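Local coordinates for protein cyanophage-like gp41-1 intein (Metagenome, PDB 6QAZ) that probably excises itself from a precursor by protein splicing, joining the flanking segments through a new peptide bond, as a naturally split intein does, at residues N36-F42 against D110-N116; E65-P69 against I124-N128; V29-T33 against N116-Y120. All coordinates share one frame; numbering follows the deposited sequence. Where two conformers were deposited one is given.

Overall arrangement
Following the chain from the N terminus, the first contributing strand is 28-31, which turns back into strand 34-41; the two supply the first halves of contacts 3 and 1. Residues 65-69 follow, the first half of contact 2. The long strand 93-113 then returns to close contact 1, the hairpin arm 118-121 closes contact 3, and the final strand 124-127 closes contact 2. Contact 1 is thus nested inside the loop closed by contact 3, while contact 2 crosses both. Asn116 and one water belong to contacts 1 and 3 alike, and backbone bonds of the hairpin formed by 117-128 join contacts 2 and 3. Together they tie the C-terminal end, at Asn128, into the curled all-beta intein fold.

Contact 1 of 3, residues N36-F42 against D110-N116; sequences NEVLNVF and DIEVSGN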
loop_
_atom_site.group_PDB
_atom_site.type_symbol
_atom_site.label_atom_id
_atom_site.label_comp_id
_atom_site.label_asym_id
_atom_site.label_seq_id
_atom_site.Cartn_x
_atom_site.Cartn_y
_atom_site.Cartn_z
ATOM N N ASN A 36 11.358 1.249 -7.718
ATOM C CA ASN A 36 11.807 2.331 -6.858
ATOM C C ASN A 36 12.684 1.786 -5.736
ATOM O O ASN A 36 12.401 0.697 -5.197
ATOM C CB ASN A 36 10.622 3.113 -6.303
ATOM C CG ASN A 36 9.870 3.867 -7.363
ATOM O OD1 ASN A 36 10.483 4.380 -8.326
ATOM N ND2 ASN A 36 8.555 3.969 -7.245
ATOM N N GLU A 37 13.752 2.496 -5.383
ATOM C CA GLU A 37 14.641 2.066 -4.298
ATOM C C GLU A 37 13.988 2.361 -2.960
ATOM O O GLU A 37 13.463 3.448 -2.741
ATOM C CB GLU A 37 15.964 2.851 -4.354
ATOM C CG GLU A 37 16.917 2.420 -3.255
ATOM C CD GLU A 37 18.191 3.182 -3.021
ATOM O OE1 GLU A 37 19.041 2.611 -2.252
ATOM O OE2 GLU A 37 18.315 4.345 -3.539
ATOM N N VAL A 38 14.120 1.423 -2.034
ATOM C CA VAL A 38 13.700 1.641 -0.649
ATOM C C VAL A 38 14.781 2.494 0.048
ATOM O O VAL A 38 15.926 2.047 0.205
ATOM C CB VAL A 38 13.484 0.325 0.076
ATOM C CG1 VAL A 38 13.085 0.568 1.524
ATOM C CG2 VAL A 38 12.421 -0.512 -0.639
ATOM N N LEU A 39 14.412 3.710 0.394
ATOM C CA LEU A 39 15.306 4.695 0.991
ATOM C C LEU A 39 15.258 4.656 2.509
ATOM O O LEU A 39 16.238 5.013 3.163
ATOM C CB LEU A 39 14.929 6.096 0.512
ATOM C CG LEU A 39 14.980 6.315 -0.989
ATOM C CD1 LEU A 39 14.579 7.707 -1.348
ATOM C CD2 LEU A 39 16.347 5.991 -1.523
ATOM N N ASN A 40 14.116 4.267 3.080
ATOM C CA ASN A 40 13.944 4.227 4.548
ATOM C C ASN A 40 13.010 3.096 4.882
ATOM O O ASN A 40 12.031 2.853 4.173
ATOM C CB ASN A 40 13.320 5.498 5.117
ATOM C CG ASN A 40 14.049 6.757 4.764
ATOM O OD1 ASN A 40 13.905 7.262 3.641
ATOM N ND2 ASN A 40 14.828 7.233 5.710
ATOM N N VAL A 41 13.298 2.462 6.001
ATOM C CA VAL A 41 12.342 1.573 6.687
ATOM C C VAL A 41 12.137 2.207 8.053
ATOM O O VAL A 41 13.044 2.191 8.896
ATOM C CB VAL A 41 12.794 0.123 6.745
ATOM C CG1 VAL A 41 11.768 -0.710 7.472
ATOM C CG2 VAL A 41 13.083 -0.419 5.365
ATOM N N PHE A 42 10.990 2.845 8.226
ATOM C CA PHE A 42 10.705 3.569 9.468
ATOM C C PHE A 42 10.390 2.549 10.539
ATOM O O PHE A 42 10.137 1.384 10.259
ATOM C CB PHE A 42 9.567 4.563 9.246
ATOM C CG PHE A 42 9.865 5.577 8.166
ATOM C CD1 PHE A 42 10.834 6.559 8.344
ATOM C CD2 PHE A 42 9.159 5.563 6.973
ATOM C CE1 PHE A 42 11.089 7.480 7.336
ATOM C CE2 PHE A 42 9.424 6.499 5.992
ATOM C CZ PHE A 42 10.388 7.437 6.173
ATOM N N ASP A 110 6.182 0.787 7.690
ATOM C CA ASP A 110 6.192 1.996 6.867
ATOM C C ASP A 110 7.553 2.109 6.204
ATOM O O ASP A 110 8.556 2.117 6.923
ATOM C CB ASP A 110 5.948 3.153 7.802
ATOM C CG ASP A 110 5.713 4.453 7.117
ATOM O OD1 ASP A 110 5.562 4.510 5.887
ATOM O OD2 ASP A 110 5.666 5.458 7.893
ATOM N N ILE A 111 7.583 2.246 4.890
ATOM C CA ILE A 111 8.815 2.437 4.133
ATOM C C ILE A 111 8.705 3.692 3.278
ATOM O O ILE A 111 7.614 4.147 2.982
ATOM C CB ILE A 111 9.154 1.201 3.272
ATOM C CG1 ILE A 111 8.232 1.027 2.062
ATOM C CG2 ILE A 111 9.178 -0.060 4.116
ATOM C CD1 ILE A 111 8.596 -0.139 1.163
ATOM N N GLU A 112 9.834 4.211 2.865
ATOM C CA GLU A 112 9.931 5.303 1.892
ATOM C C GLU A 112 10.655 4.781 0.663
ATOM O O GLU A 112 11.722 4.142 0.818
ATOM C CB GLU A 112 10.737 6.465 2.464
ATOM C CG GLU A 112 10.805 7.638 1.539
ATOM C CD GLU A 112 9.488 8.340 1.413
ATOM O OE1 GLU A 112 8.580 8.212 2.288
ATOM O OE2 GLU A 112 9.399 9.114 0.376
ATOM N N VAL A 113 10.130 5.060 -0.518
ATOM C CA VAL A 113 10.770 4.646 -1.757
ATOM C C VAL A 113 11.045 5.874 -2.623
ATOM O O VAL A 113 10.471 6.944 -2.425
ATOM C CB VAL A 113 9.979 3.557 -2.508
ATOM C CG1 VAL A 113 9.582 2.428 -1.549
ATOM C CG2 VAL A 113 8.754 4.102 -3.226
ATOM N N SER A 114 11.927 5.688 -3.599
ATOM C CA SER A 114 12.354 6.749 -4.499
ATOM C C SER A 114 11.307 7.022 -5.576
ATOM O O SER A 114 10.201 6.470 -5.590
ATOM C CB SER A 114 13.703 6.410 -5.081
ATOM O OG SER A 114 13.643 5.299 -5.987
ATOM N N GLY A 115 11.687 7.875 -6.524
ATOM C CA GLY A 115 10.872 8.056 -7.715
ATOM C C GLY A 115 9.537 8.680 -7.381
ATOM O O GLY A 115 9.442 9.641 -6.592
ATOM N N ASN A 116 8.487 8.079 -7.925
ATOM C CA ASN A 116 7.116 8.551 -7.692
ATOM C C ASN A 116 6.557 8.144 -6.337
ATOM O O ASN A 116 5.393 8.459 -6.069
ATOM C CB ASN A 116 6.204 8.098 -8.826
ATOM C CG ASN A 116 5.947 6.607 -8.876
ATOM O OD1 ASN A 116 6.444 5.828 -8.057
ATOM N ND2 ASN A 116 5.181 6.206 -9.868
HETATM O O HOH W 1 13.071 5.350 -8.695
HETATM O O HOH W 2 9.110 6.036 -10.015
#
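Leu39 and Asn40 both point their backbone N-H groups at one carbonyl, Glu112 O, forming a classic beta bulge in the antiparallel pairing of strands 34-41 and 93-113. Leu39 N lies 2.8 Å from Glu112 O and Asn40 N a longer 3.3 Å, both on the same face of the carbonyl plane. The extra residue shifts the register between the pairs Val38-Val113 and Asn40-Glu112. Val38, Val41, Ile111 and Val113, branched at CB as suits extended chain, share one face of the sheet; Val38 CG2 meets Val113 CG1 at 4.2 Å. On the other face Asn40 and Glu112 run side by side, and Asn40 CB sits over one face of the Phe42 ring, toward its rim. Phe42 CE2 also reaches Glu112 CB at 3.8 Å. Ser114 is held twice to Glu37, its N donating to Glu37 O and its OG, set between backbone N and carbonyl carbon (chi1 69°), accepting from Glu37 N at 2.9 Å. Gly115, with positive phi, passes Asn36 where a CB would collide with OD1. Two waters donate to Asn36 OD1, one bridging to Ser114 OG and the other to Asn116 N. Asn36 ND2 donates to Asn116 OD1 at 2.9 Å, the two amide planes being 72° apart.

Contact 2 of 3, residues E65-P69 against I124-N128; sequences EHLFP and ILTHN
His127 N bonds to Leu67 O at 3.1 Å, from above the carbonyl plane, where residues 66-69 run past strand 124-127 at a steep 119° to it. Next to this link, His66 NE2 and Thr126 OG1 are hydrogen-bonded at 2.7 Å, the hydroxyl lying at the edge of the imidazole. CG of His66 stands anti to the backbone N (chi1 -175°), which swings the ring toward Thr126. Thr126 OG1 also sits over one face of the Phe68 ring, toward its rim and 3.2 Å from Phe68 CE2, so the short threonine side chain fits between imidazole and phenyl ring. Pro69 has no N-H to offer the strand; its CG instead packs against Leu125 CD2 at 3.9 Å. Leu67 CD1 lies loosely over one face of the His127 imidazole, whose ND1 donates to the terminal carboxylate atom Asn128 OXT at 2.8 Å, nearly in the ring plane. Water joins that carboxylate to His66 ND1 and, separately, to Leu67 N. The C-terminal His127-Asn128 pair, with His66 beside it, is consistent with the splice-junction site of inteins. Strand 118-121 pairs with 124-127 through Phe119 and Thr126, strand 73-75 pairs with 68-70, and Ile52 of strand 45-54 packs on Phe68.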
loop_
_atom_site.group_PDB
_atom_site.type_symbol
_atom_site.label_atom_id
_atom_site.label_comp_id
_atom_site.label_asym_id
_atom_site.label_seq_id
_atom_site.Cartn_x
_atom_site.Cartn_y
_atom_site.Cartn_z
ATOM N N GLU A 65 -4.234 6.702 7.782
ATOM C CA GLU A 65 -3.604 7.809 7.055
ATOM C C GLU A 65 -2.820 7.319 5.845
ATOM O O GLU A 65 -2.284 8.164 5.102
ATOM C CB GLU A 65 -2.836 8.720 7.917
ATOM C CG GLU A 65 -1.539 8.245 8.263
ATOM C CD GLU A 65 -1.466 7.390 9.496
ATOM O OE1 GLU A 65 -0.734 7.772 10.425
ATOM O OE2 GLU A 65 -2.146 6.328 9.506
ATOM N N HIS A 66 -2.759 6.024 5.597
ATOM C CA HIS A 66 -1.959 5.512 4.480
ATOM C C HIS A 66 -2.593 5.906 3.147
ATOM O O HIS A 66 -3.796 5.675 2.917
ATOM C CB HIS A 66 -1.842 3.998 4.604
ATOM C CG HIS A 66 -0.940 3.460 3.561
ATOM N ND1 HIS A 66 0.430 3.463 3.661
ATOM C CD2 HIS A 66 -1.196 3.061 2.302
ATOM C CE1 HIS A 66 0.952 3.119 2.511
ATOM N NE2 HIS A 66 -0.002 2.847 1.685
ATOM N N LEU A 67 -1.808 6.465 2.248
ATOM C CA LEU A 67 -2.295 7.021 0.975
ATOM C C LEU A 67 -2.285 6.004 -0.155
ATOM O O LEU A 67 -1.402 5.146 -0.273
ATOM C CB LEU A 67 -1.419 8.208 0.584
ATOM C CG LEU A 67 -1.464 9.409 1.497
ATOM C CD1 LEU A 67 -0.269 10.325 1.212
ATOM C CD2 LEU A 67 -2.772 10.177 1.351
ATOM N N PHE A 68 -3.258 6.208 -1.038
ATOM C CA PHE A 68 -3.344 5.492 -2.314
ATOM C C PHE A 68 -3.603 6.473 -3.444
ATOM O O PHE A 68 -4.436 7.375 -3.310
ATOM C CB PHE A 68 -4.530 4.520 -2.348
ATOM C CG PHE A 68 -4.414 3.402 -1.364
ATOM C CD1 PHE A 68 -4.767 3.583 -0.025
ATOM C CD2 PHE A 68 -3.939 2.156 -1.759
ATOM C CE1 PHE A 68 -4.614 2.566 0.892
ATOM C CE2 PHE A 68 -3.836 1.132 -0.849
ATOM C CZ PHE A 68 -4.164 1.343 0.476
ATOM N N PRO A 69 -3.003 6.254 -4.608
ATOM C CA PRO A 69 -3.350 7.043 -5.783
ATOM C C PRO A 69 -4.756 6.687 -6.227
ATOM O O PRO A 69 -5.157 5.528 -6.245
ATOM C CB PRO A 69 -2.302 6.672 -6.823
ATOM C CG PRO A 69 -1.718 5.399 -6.372
ATOM C CD PRO A 69 -1.911 5.321 -4.880
ATOM N N ILE A 124 -1.970 -3.998 -5.727
ATOM C CA ILE A 124 -2.712 -2.730 -5.674
ATOM C C ILE A 124 -1.680 -1.609 -5.641
ATOM O O ILE A 124 -0.776 -1.628 -4.825
ATOM C CB ILE A 124 -3.614 -2.668 -4.432
ATOM C CG1 ILE A 124 -4.612 -3.829 -4.422
ATOM C CG2 ILE A 124 -4.304 -1.322 -4.352
ATOM C CD1 ILE A 124 -5.426 -3.937 -3.161
ATOM N N LEU A 125 -1.832 -0.604 -6.501
ATOM C CA LEU A 125 -0.883 0.516 -6.481
ATOM C C LEU A 125 -1.136 1.351 -5.239
ATOM O O LEU A 125 -2.260 1.829 -4.980
ATOM C CB LEU A 125 -1.041 1.347 -7.743
ATOM C CG LEU A 125 0.073 2.360 -7.983
ATOM C CD1 LEU A 125 1.435 1.713 -8.188
ATOM C CD2 LEU A 125 -0.279 3.199 -9.208
ATOM N N THR A 126 -0.100 1.549 -4.444
ATOM C CA THR A 126 -0.198 2.310 -3.204
ATOM C C THR A 126 0.931 3.318 -3.124
ATOM O O THR A 126 1.935 3.208 -3.835
ATOM C CB THR A 126 -0.258 1.386 -1.992
ATOM O OG1 THR A 126 -0.740 2.120 -0.861
ATOM C CG2 THR A 126 1.072 0.795 -1.607
ATOM N N HIS A 127 0.739 4.333 -2.297
ATOM C CA HIS A 127 1.814 5.263 -1.980
ATOM C C HIS A 127 2.617 4.686 -0.838
ATOM O O HIS A 127 2.072 3.914 -0.023
ATOM C CB HIS A 127 1.178 6.602 -1.656
ATOM C CG HIS A 127 2.114 7.708 -1.503
ATOM N ND1 HIS A 127 2.886 7.923 -0.389
ATOM C CD2 HIS A 127 2.409 8.690 -2.365
ATOM C CE1 HIS A 127 3.610 9.028 -0.601
ATOM N NE2 HIS A 127 3.311 9.526 -1.766
ATOM N N ASN A 128 3.877 5.032 -0.758
ATOM C CA ASN A 128 4.676 4.578 0.377
ATOM C C ASN A 128 4.039 5.023 1.677
ATOM O O ASN A 128 4.143 4.289 2.680
ATOM C CB ASN A 128 6.163 4.863 0.189
ATOM C CG ASN A 128 6.647 6.300 0.016
ATOM O OD1 ASN A 128 7.703 6.508 -0.590
ATOM N ND2 ASN A 128 5.964 7.277 0.573
ATOM O OXT ASN A 128 3.430 6.132 1.674
HETATM O O HOH W 3 2.734 4.153 4.896
HETATM O O HOH W 4 1.065 6.758 2.922
HETATM O O HOH W 5 -4.426 2.870 -6.434
#

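Contact 3 of 3, residues V29-T33 against N116-Y120; sequences VLSNT and NHLFY
Tyr120 N donates to Leu30 O at 2.9 Å, an almost straight bond (167°) in the carbonyl plane, and this is the backbone hydrogen bond that joins strand 28-31 to strand 118-121. The two strands are steeply crossed, 100° apart, so the backbones meet briefly, with Ser31 and Phe119 closest. Leu30 O accepts a second hydrogen bond, from a water that also donates to Tyr120 O, so one water serves both carbonyls at the crossing. At the other end, Asn116 ND2 donates to Asn32 OD1 at 3.0 Å. The amide planes are only 12° apart, and the acceptor lies in the plane of the Asn116 amide. Asn116 OD1 meanwhile receives Leu118 N at 3.0 Å from above its carbonyl plane, an Asx turn leading into the strand, besides the bond from Asn36. In the conformer described, Ser31 OG accepts from Thr33 N at 2.9 Å, an ST turn: a short hydroxyl side chain can fold back onto its own chain. In that same conformer a water connects Thr33 OG1 with Asn116 N. Apolar packing is limited: Val29 CG2 lies 3.7 Å from Phe119 CB, while the Tyr120 ring runs obliquely past Ser31 and sends its hydroxyl to Glu91. Strands meeting at a steep angle, each flanked by a side-chain-capped turn, are consistent with the HINT fold, the all-beta horseshoe of inteins.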
loop_
_atom_site.group_PDB
_atom_site.type_symbol
_atom_site.label_atom_id
_atom_site.label_comp_id
_atom_site.label_asym_id
_atom_site.label_seq_id
_atom_site.Cartn_x
_atom_site.Cartn_y
_atom_site.Cartn_z
ATOM N N VAL A 29 11.495 -2.059 -5.303
ATOM C CA VAL A 29 10.090 -2.509 -5.316
ATOM C C VAL A 29 9.393 -1.983 -6.545
ATOM O O VAL A 29 9.555 -0.808 -6.926
ATOM C CB VAL A 29 9.359 -2.138 -4.025
ATOM C CG1 VAL A 29 9.914 -2.931 -2.853
ATOM C CG2 VAL A 29 9.344 -0.653 -3.739
ATOM N N LEU A 30 8.579 -2.830 -7.158
ATOM C CA LEU A 30 7.959 -2.494 -8.445
ATOM C C LEU A 30 6.809 -1.520 -8.246
ATOM O O LEU A 30 5.945 -1.731 -7.388
ATOM C CB LEU A 30 7.444 -3.765 -9.113
ATOM C CG LEU A 30 6.859 -3.558 -10.503
ATOM C CD1 LEU A 30 7.908 -3.099 -11.503
ATOM C CD2 LEU A 30 6.190 -4.828 -10.984
ATOM N N SER A 31 6.802 -0.493 -9.080
ATOM C CA SER A 31 5.731 0.492 -9.207
ATOM C C SER A 31 5.165 0.453 -10.619
ATOM O O SER A 31 5.579 -0.367 -11.446
ATOM C CB SER A 31 6.276 1.867 -8.886
ATOM O OG SER A 31 6.934 2.420 -9.993
ATOM N N ASN A 32 4.287 1.389 -10.905
ATOM C CA ASN A 32 3.763 1.568 -12.281
ATOM C C ASN A 32 4.820 2.110 -13.235
ATOM O O ASN A 32 4.587 2.033 -14.437
ATOM C CB ASN A 32 2.528 2.478 -12.263
ATOM C CG ASN A 32 2.780 3.828 -11.650
ATOM O OD1 ASN A 32 3.404 3.941 -10.606
ATOM N ND2 ASN A 32 2.291 4.855 -12.295
ATOM N N THR A 33 5.860 2.729 -12.685
ATOM C CA THR A 33 7.003 3.351 -13.382
ATOM C C THR A 33 8.288 2.612 -13.050
ATOM O O THR A 33 9.225 3.229 -12.742
ATOM C CB THR A 33 7.276 4.798 -12.884
ATOM O OG1 THR A 33 7.490 4.653 -11.480
ATOM C CG2 THR A 33 6.150 5.759 -13.179
ATOM N N ASN A 116 8.487 8.079 -7.925
ATOM C CA ASN A 116 7.116 8.551 -7.692
ATOM C C ASN A 116 6.557 8.144 -6.337
ATOM O O ASN A 116 5.393 8.459 -6.069
ATOM C CB ASN A 116 6.204 8.098 -8.826
ATOM C CG ASN A 116 5.947 6.607 -8.876
ATOM O OD1 ASN A 116 6.444 5.828 -8.057
ATOM N ND2 ASN A 116 5.181 6.206 -9.868
ATOM N N HIS A 117 7.339 7.493 -5.500
ATOM C CA HIS A 117 6.903 7.121 -4.128
ATOM C C HIS A 117 5.783 6.081 -4.130
ATOM O O HIS A 117 5.177 5.892 -3.079
ATOM C CB HIS A 117 6.485 8.318 -3.282
ATOM C CG HIS A 117 7.531 9.300 -3.164
ATOM N ND1 HIS A 117 8.756 9.062 -2.647
ATOM C CD2 HIS A 117 7.519 10.565 -3.524
ATOM C CE1 HIS A 117 9.493 10.183 -2.695
ATOM N NE2 HIS A 117 8.740 11.113 -3.211
ATOM N N LEU A 118 5.568 5.393 -5.231
ATOM C CA LEU A 118 4.522 4.366 -5.300
ATOM C C LEU A 118 5.141 2.971 -5.369
ATOM O O LEU A 118 6.312 2.793 -5.777
ATOM C CB LEU A 118 3.619 4.576 -6.522
ATOM C CG LEU A 118 3.048 5.985 -6.710
ATOM C CD1 LEU A 118 2.122 6.017 -7.914
ATOM C CD2 LEU A 118 2.338 6.467 -5.463
ATOM N N PHE A 119 4.334 1.977 -5.064
ATOM C CA PHE A 119 4.691 0.586 -5.322
ATOM C C PHE A 119 3.418 -0.243 -5.313
ATOM O O PHE A 119 2.422 0.112 -4.663
ATOM C CB PHE A 119 5.730 0.031 -4.335
ATOM C CG PHE A 119 5.404 0.139 -2.867
ATOM C CD1 PHE A 119 4.664 -0.812 -2.205
ATOM C CD2 PHE A 119 5.890 1.183 -2.146
ATOM C CE1 PHE A 119 4.412 -0.711 -0.855
ATOM C CE2 PHE A 119 5.670 1.259 -0.789
ATOM C CZ PHE A 119 4.884 0.335 -0.146
ATOM N N TYR A 120 3.454 -1.373 -6.002
ATOM C CA TYR A 120 2.354 -2.332 -5.923
ATOM C C TYR A 120 2.467 -3.148 -4.635
ATOM O O TYR A 120 3.518 -3.699 -4.297
ATOM C CB TYR A 120 2.388 -3.270 -7.135
ATOM C CG TYR A 120 1.935 -2.603 -8.425
ATOM C CD1 TYR A 120 0.617 -2.234 -8.605
ATOM C CD2 TYR A 120 2.808 -2.314 -9.466
ATOM C CE1 TYR A 120 0.153 -1.624 -9.753
ATOM C CE2 TYR A 120 2.348 -1.703 -10.646
ATOM C CZ TYR A 120 1.017 -1.359 -10.774
ATOM O OH TYR A 120 0.489 -0.765 -11.909
HETATM O O HOH W 6 5.944 -3.878 -5.463
HETATM O O HOH W 2 9.110 6.036 -10.015
#